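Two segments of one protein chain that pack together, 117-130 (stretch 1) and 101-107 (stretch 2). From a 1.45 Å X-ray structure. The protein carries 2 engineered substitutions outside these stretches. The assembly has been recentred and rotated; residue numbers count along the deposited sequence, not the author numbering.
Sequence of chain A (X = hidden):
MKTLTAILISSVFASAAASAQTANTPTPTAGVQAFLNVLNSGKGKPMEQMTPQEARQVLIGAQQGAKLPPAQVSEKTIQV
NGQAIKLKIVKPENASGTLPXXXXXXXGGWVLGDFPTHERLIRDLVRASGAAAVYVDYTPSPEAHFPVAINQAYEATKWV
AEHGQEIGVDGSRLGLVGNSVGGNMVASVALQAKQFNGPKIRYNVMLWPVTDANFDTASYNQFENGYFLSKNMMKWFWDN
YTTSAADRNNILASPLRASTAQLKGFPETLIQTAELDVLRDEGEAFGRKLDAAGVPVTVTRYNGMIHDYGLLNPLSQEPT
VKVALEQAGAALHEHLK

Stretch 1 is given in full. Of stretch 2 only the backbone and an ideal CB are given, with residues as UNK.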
# COMPACT_ATOMS: atom_id res chain seq x y z
N THR A 117 1.00 -21.65 -12.72
CA THR A 117 2.03 -20.81 -12.11
C THR A 117 1.43 -19.65 -11.32
O THR A 117 2.02 -19.19 -10.33
CB THR A 117 3.00 -20.22 -13.15
OG1 THR A 117 2.29 -19.51 -14.17
CG2 THR A 117 3.90 -21.28 -13.77
N HIS A 118 0.28 -19.13 -11.75
CA HIS A 118 -0.34 -17.97 -11.12
C HIS A 118 -1.47 -18.32 -10.17
O HIS A 118 -2.07 -17.41 -9.57
CB HIS A 118 -0.86 -17.01 -12.20
CG HIS A 118 0.23 -16.23 -12.86
ND1 HIS A 118 1.24 -16.82 -13.60
CD2 HIS A 118 0.50 -14.90 -12.86
CE1 HIS A 118 2.07 -15.89 -14.02
NE2 HIS A 118 1.65 -14.72 -13.59
N GLU A 119 -1.75 -19.61 -9.95
CA GLU A 119 -2.95 -20.00 -9.22
C GLU A 119 -2.95 -19.50 -7.78
O GLU A 119 -3.98 -19.04 -7.28
CB GLU A 119 -3.15 -21.52 -9.28
CG GLU A 119 -4.41 -21.93 -8.55
CD GLU A 119 -4.82 -23.36 -8.80
OE1 GLU A 119 -4.00 -24.13 -9.35
OE2 GLU A 119 -5.99 -23.69 -8.48
N ARG A 120 -1.82 -19.59 -7.08
CA ARG A 120 -1.82 -19.17 -5.69
C ARG A 120 -2.13 -17.68 -5.58
O ARG A 120 -2.95 -17.25 -4.75
CB ARG A 120 -0.49 -19.52 -5.04
CG ARG A 120 -0.53 -19.46 -3.51
CD ARG A 120 0.61 -18.64 -2.95
NE ARG A 120 0.34 -17.21 -3.04
CZ ARG A 120 1.10 -16.31 -3.65
NH1 ARG A 120 2.19 -16.63 -4.34
NH2 ARG A 120 0.75 -15.04 -3.56
N LEU A 121 -1.48 -16.87 -6.42
CA LEU A 121 -1.74 -15.44 -6.46
C LEU A 121 -3.20 -15.15 -6.77
O LEU A 121 -3.83 -14.32 -6.13
CB LEU A 121 -0.83 -14.79 -7.51
CG LEU A 121 -1.13 -13.35 -7.92
CD1 LEU A 121 -1.10 -12.39 -6.72
CD2 LEU A 121 -0.13 -12.89 -8.99
N ILE A 122 -3.75 -15.83 -7.79
CA ILE A 122 -5.14 -15.59 -8.15
C ILE A 122 -6.05 -15.93 -6.99
O ILE A 122 -6.97 -15.17 -6.66
CB ILE A 122 -5.51 -16.38 -9.42
CG1 ILE A 122 -4.71 -15.87 -10.61
CG2 ILE A 122 -7.00 -16.26 -9.69
CD1 ILE A 122 -4.69 -16.82 -11.78
N ARG A 123 -5.83 -17.08 -6.37
CA ARG A 123 -6.66 -17.46 -5.23
C ARG A 123 -6.56 -16.44 -4.10
O ARG A 123 -7.56 -16.12 -3.45
CB ARG A 123 -6.28 -18.86 -4.73
CG ARG A 123 -6.71 -20.00 -5.65
CD ARG A 123 -6.22 -21.32 -5.08
NE ARG A 123 -6.63 -22.48 -5.85
CZ ARG A 123 -7.16 -23.59 -5.33
NH1 ARG A 123 -7.41 -23.70 -4.04
NH2 ARG A 123 -7.46 -24.59 -6.15
N ASP A 124 -5.36 -15.93 -3.84
CA ASP A 124 -5.21 -14.92 -2.79
C ASP A 124 -6.05 -13.69 -3.09
O ASP A 124 -6.67 -13.11 -2.20
CB ASP A 124 -3.74 -14.51 -2.64
CG ASP A 124 -2.88 -15.52 -1.93
OD1 ASP A 124 -3.40 -16.47 -1.29
OD2 ASP A 124 -1.64 -15.37 -2.01
N LEU A 125 -6.06 -13.25 -4.35
CA LEU A 125 -6.81 -12.05 -4.72
C LEU A 125 -8.31 -12.30 -4.66
O LEU A 125 -9.08 -11.41 -4.27
CB LEU A 125 -6.40 -11.59 -6.12
CG LEU A 125 -4.97 -11.03 -6.25
CD1 LEU A 125 -4.56 -11.02 -7.72
CD2 LEU A 125 -4.86 -9.65 -5.63
N VAL A 126 -8.75 -13.49 -5.07
CA VAL A 126 -10.16 -13.86 -4.96
C VAL A 126 -10.59 -13.87 -3.50
O VAL A 126 -11.63 -13.31 -3.15
CB VAL A 126 -10.36 -15.23 -5.63
CG1 VAL A 126 -11.73 -15.83 -5.24
CG2 VAL A 126 -10.22 -15.10 -7.13
N ARG A 127 -9.79 -14.47 -2.63
CA ARG A 127 -10.16 -14.55 -1.22
C ARG A 127 -10.21 -13.17 -0.58
O ARG A 127 -11.12 -12.87 0.20
CB ARG A 127 -9.18 -15.46 -0.51
CG ARG A 127 -9.37 -16.93 -0.87
CD ARG A 127 -8.16 -17.77 -0.49
NE ARG A 127 -7.90 -17.65 0.93
CZ ARG A 127 -8.53 -18.34 1.86
NH1 ARG A 127 -9.45 -19.24 1.53
NH2 ARG A 127 -8.24 -18.14 3.14
N ALA A 128 -9.25 -12.30 -0.91
CA ALA A 128 -9.18 -10.99 -0.30
C ALA A 128 -10.24 -10.04 -0.84
O ALA A 128 -10.63 -9.10 -0.15
CB ALA A 128 -7.79 -10.40 -0.48
N SER A 129 -10.70 -10.24 -2.07
CA SER A 129 -11.68 -9.35 -2.68
C SER A 129 -13.11 -9.86 -2.59
O SER A 129 -14.04 -9.04 -2.71
CB SER A 129 -11.35 -9.13 -4.16
OG SER A 129 -11.56 -10.33 -4.91
N GLY A 130 -13.31 -11.16 -2.42
CA GLY A 130 -14.63 -11.76 -2.51
C GLY A 130 -15.19 -11.88 -3.91
O GLY A 130 -16.35 -12.29 -4.06
N UNK A 101 -16.80 -9.65 -10.70
CA UNK A 101 -15.64 -10.36 -11.20
C UNK A 101 -14.52 -9.41 -11.58
O UNK A 101 -14.73 -8.20 -11.81
CB UNK A 101 -16.03 -11.22 -12.40
N UNK A 102 -13.33 -9.98 -11.69
CA UNK A 102 -12.21 -9.33 -12.35
C UNK A 102 -11.59 -10.28 -13.36
O UNK A 102 -11.41 -11.47 -13.08
CB UNK A 102 -11.17 -8.87 -11.33
N UNK A 103 -11.26 -9.76 -14.53
CA UNK A 103 -10.40 -10.49 -15.45
C UNK A 103 -9.01 -10.56 -14.83
O UNK A 103 -8.58 -9.64 -14.12
CB UNK A 103 -10.36 -9.83 -16.83
N UNK A 104 -8.31 -11.67 -15.07
CA UNK A 104 -6.96 -11.84 -14.57
C UNK A 104 -6.02 -12.15 -15.73
O UNK A 104 -6.17 -13.18 -16.40
CB UNK A 104 -6.91 -12.95 -13.52
N UNK A 105 -5.04 -11.26 -15.93
CA UNK A 105 -4.05 -11.34 -17.00
C UNK A 105 -2.71 -11.68 -16.35
O UNK A 105 -2.15 -10.88 -15.60
CB UNK A 105 -3.97 -10.04 -17.80
N UNK A 106 -2.20 -12.87 -16.64
CA UNK A 106 -0.98 -13.34 -16.01
C UNK A 106 0.26 -12.67 -16.61
O UNK A 106 0.25 -12.17 -17.73
CB UNK A 106 -0.88 -14.86 -16.14
N UNK A 107 1.33 -12.68 -15.82
CA UNK A 107 2.63 -12.21 -16.25
C UNK A 107 3.54 -13.34 -16.70
O UNK A 107 3.14 -14.50 -16.84
CB UNK A 107 3.30 -11.43 -15.12

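The strand of stretch 2 runs nearly antiparallel to the helix of stretch 1, at 163°, with the axes 10.6 Å apart at closest approach. A gap that wide calls for long side chains at the alternate positions whose CA-to-CB bonds point toward the helix.

Position 101 points away and stretch 1 sets no demand; it is Ala101.

Position 102 points toward the last helical turns, yet its ideal CB has nothing of stretch 1 within 5.5 Å. Leu125, Val126 and Ser129 line the space, so a large apolar side chain fits: phenylalanine, methionine, perhaps leucine. Ser129 OG need not ask for a polar partner, since it already donates to Leu125 O at 2.8 Å. The residue is Phe102, with chi1 in p. Its CZ lies 3.9 Å from both Leu125 CB and Val126 CG2, while its CE2 comes within 3.6 Å of Ser129 OG.

Position 103 is out of reach of the helix, and stretch 1 cannot choose its residue; it is Met103.

Position 104 again points toward the helix, its ideal CB 4.7 Å from Ile122 CG1. Leu121, Ile122 and Leu125 offer an apolar surface, with the His118 ring at one end. Leucine or methionine could use part of this; a flat aromatic ring could touch all four. Phe104, with chi1 in t, does so and has the largest covered area of stretch 2. Ile122 CG1 sits over its ring face, 3.6 Å from the centroid, in a CH-pi contact. Its CZ meets Leu121 CD2 at 4.0 Å, its CE1 meets Leu125 CD1 at 3.9 Å, and His118 CD2 approaches the ring edge, 3.9 Å from CE2.

Position 105 points away, leaving the choice to surroundings beyond stretch 1; Phe105 makes no contact with it.

At position 106 the strand has ended and the chain comes close: the ideal CB is only 3.6 Å from His118 CD2. Any CB carbon could pack there, provided the rest of the side chain turns aside. His106 does this with chi1 in p. Its CB lies over the His118 ring, 3.5 Å from the centroid, as a CH-pi contact, while the end of the side chain leads away and His106 ND1 donates to the backbone O of position 107 at 2.7 Å.

Position 107 has phi/psi of -98/-171, which does not demand glycine, and an ideal CB would lie 4.0 Å from His118 NE2. Gly107 leaves its backbone N 3.0 Å from His118 NE2.

Stretch 2, residues 101-107: AFMFFHG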
# COMPACT_ATOMS: atom_id res chain seq x y z
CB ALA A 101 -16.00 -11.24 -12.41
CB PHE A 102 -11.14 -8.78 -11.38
CG PHE A 102 -10.55 -9.79 -10.45
CD1 PHE A 102 -9.34 -10.40 -10.72
CD2 PHE A 102 -11.16 -10.07 -9.24
CE1 PHE A 102 -8.78 -11.28 -9.83
CE2 PHE A 102 -10.60 -10.95 -8.34
CZ PHE A 102 -9.41 -11.58 -8.64
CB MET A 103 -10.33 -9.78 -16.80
CG MET A 103 -11.70 -9.41 -17.38
SD MET A 103 -12.93 -10.80 -17.62
CE MET A 103 -11.95 -11.84 -18.76
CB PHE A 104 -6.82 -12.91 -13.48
CG PHE A 104 -5.44 -12.91 -12.90
CD1 PHE A 104 -5.10 -12.04 -11.87
CD2 PHE A 104 -4.44 -13.67 -13.47
CE1 PHE A 104 -3.81 -11.97 -11.40
CE2 PHE A 104 -3.15 -13.60 -13.02
CZ PHE A 104 -2.83 -12.75 -11.97
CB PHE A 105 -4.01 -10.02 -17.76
CG PHE A 105 -5.36 -9.58 -18.27
CD1 PHE A 105 -6.21 -10.47 -18.89
CD2 PHE A 105 -5.75 -8.27 -18.15
CE1 PHE A 105 -7.45 -10.07 -19.36
CE2 PHE A 105 -6.99 -7.86 -18.62
CZ PHE A 105 -7.85 -8.77 -19.22
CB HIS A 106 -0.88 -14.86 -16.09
CG HIS A 106 -0.49 -15.41 -17.44
ND1 HIS A 106 0.81 -15.45 -17.87
CD2 HIS A 106 -1.23 -16.01 -18.41
CE1 HIS A 106 0.87 -16.03 -19.05
NE2 HIS A 106 -0.35 -16.38 -19.40
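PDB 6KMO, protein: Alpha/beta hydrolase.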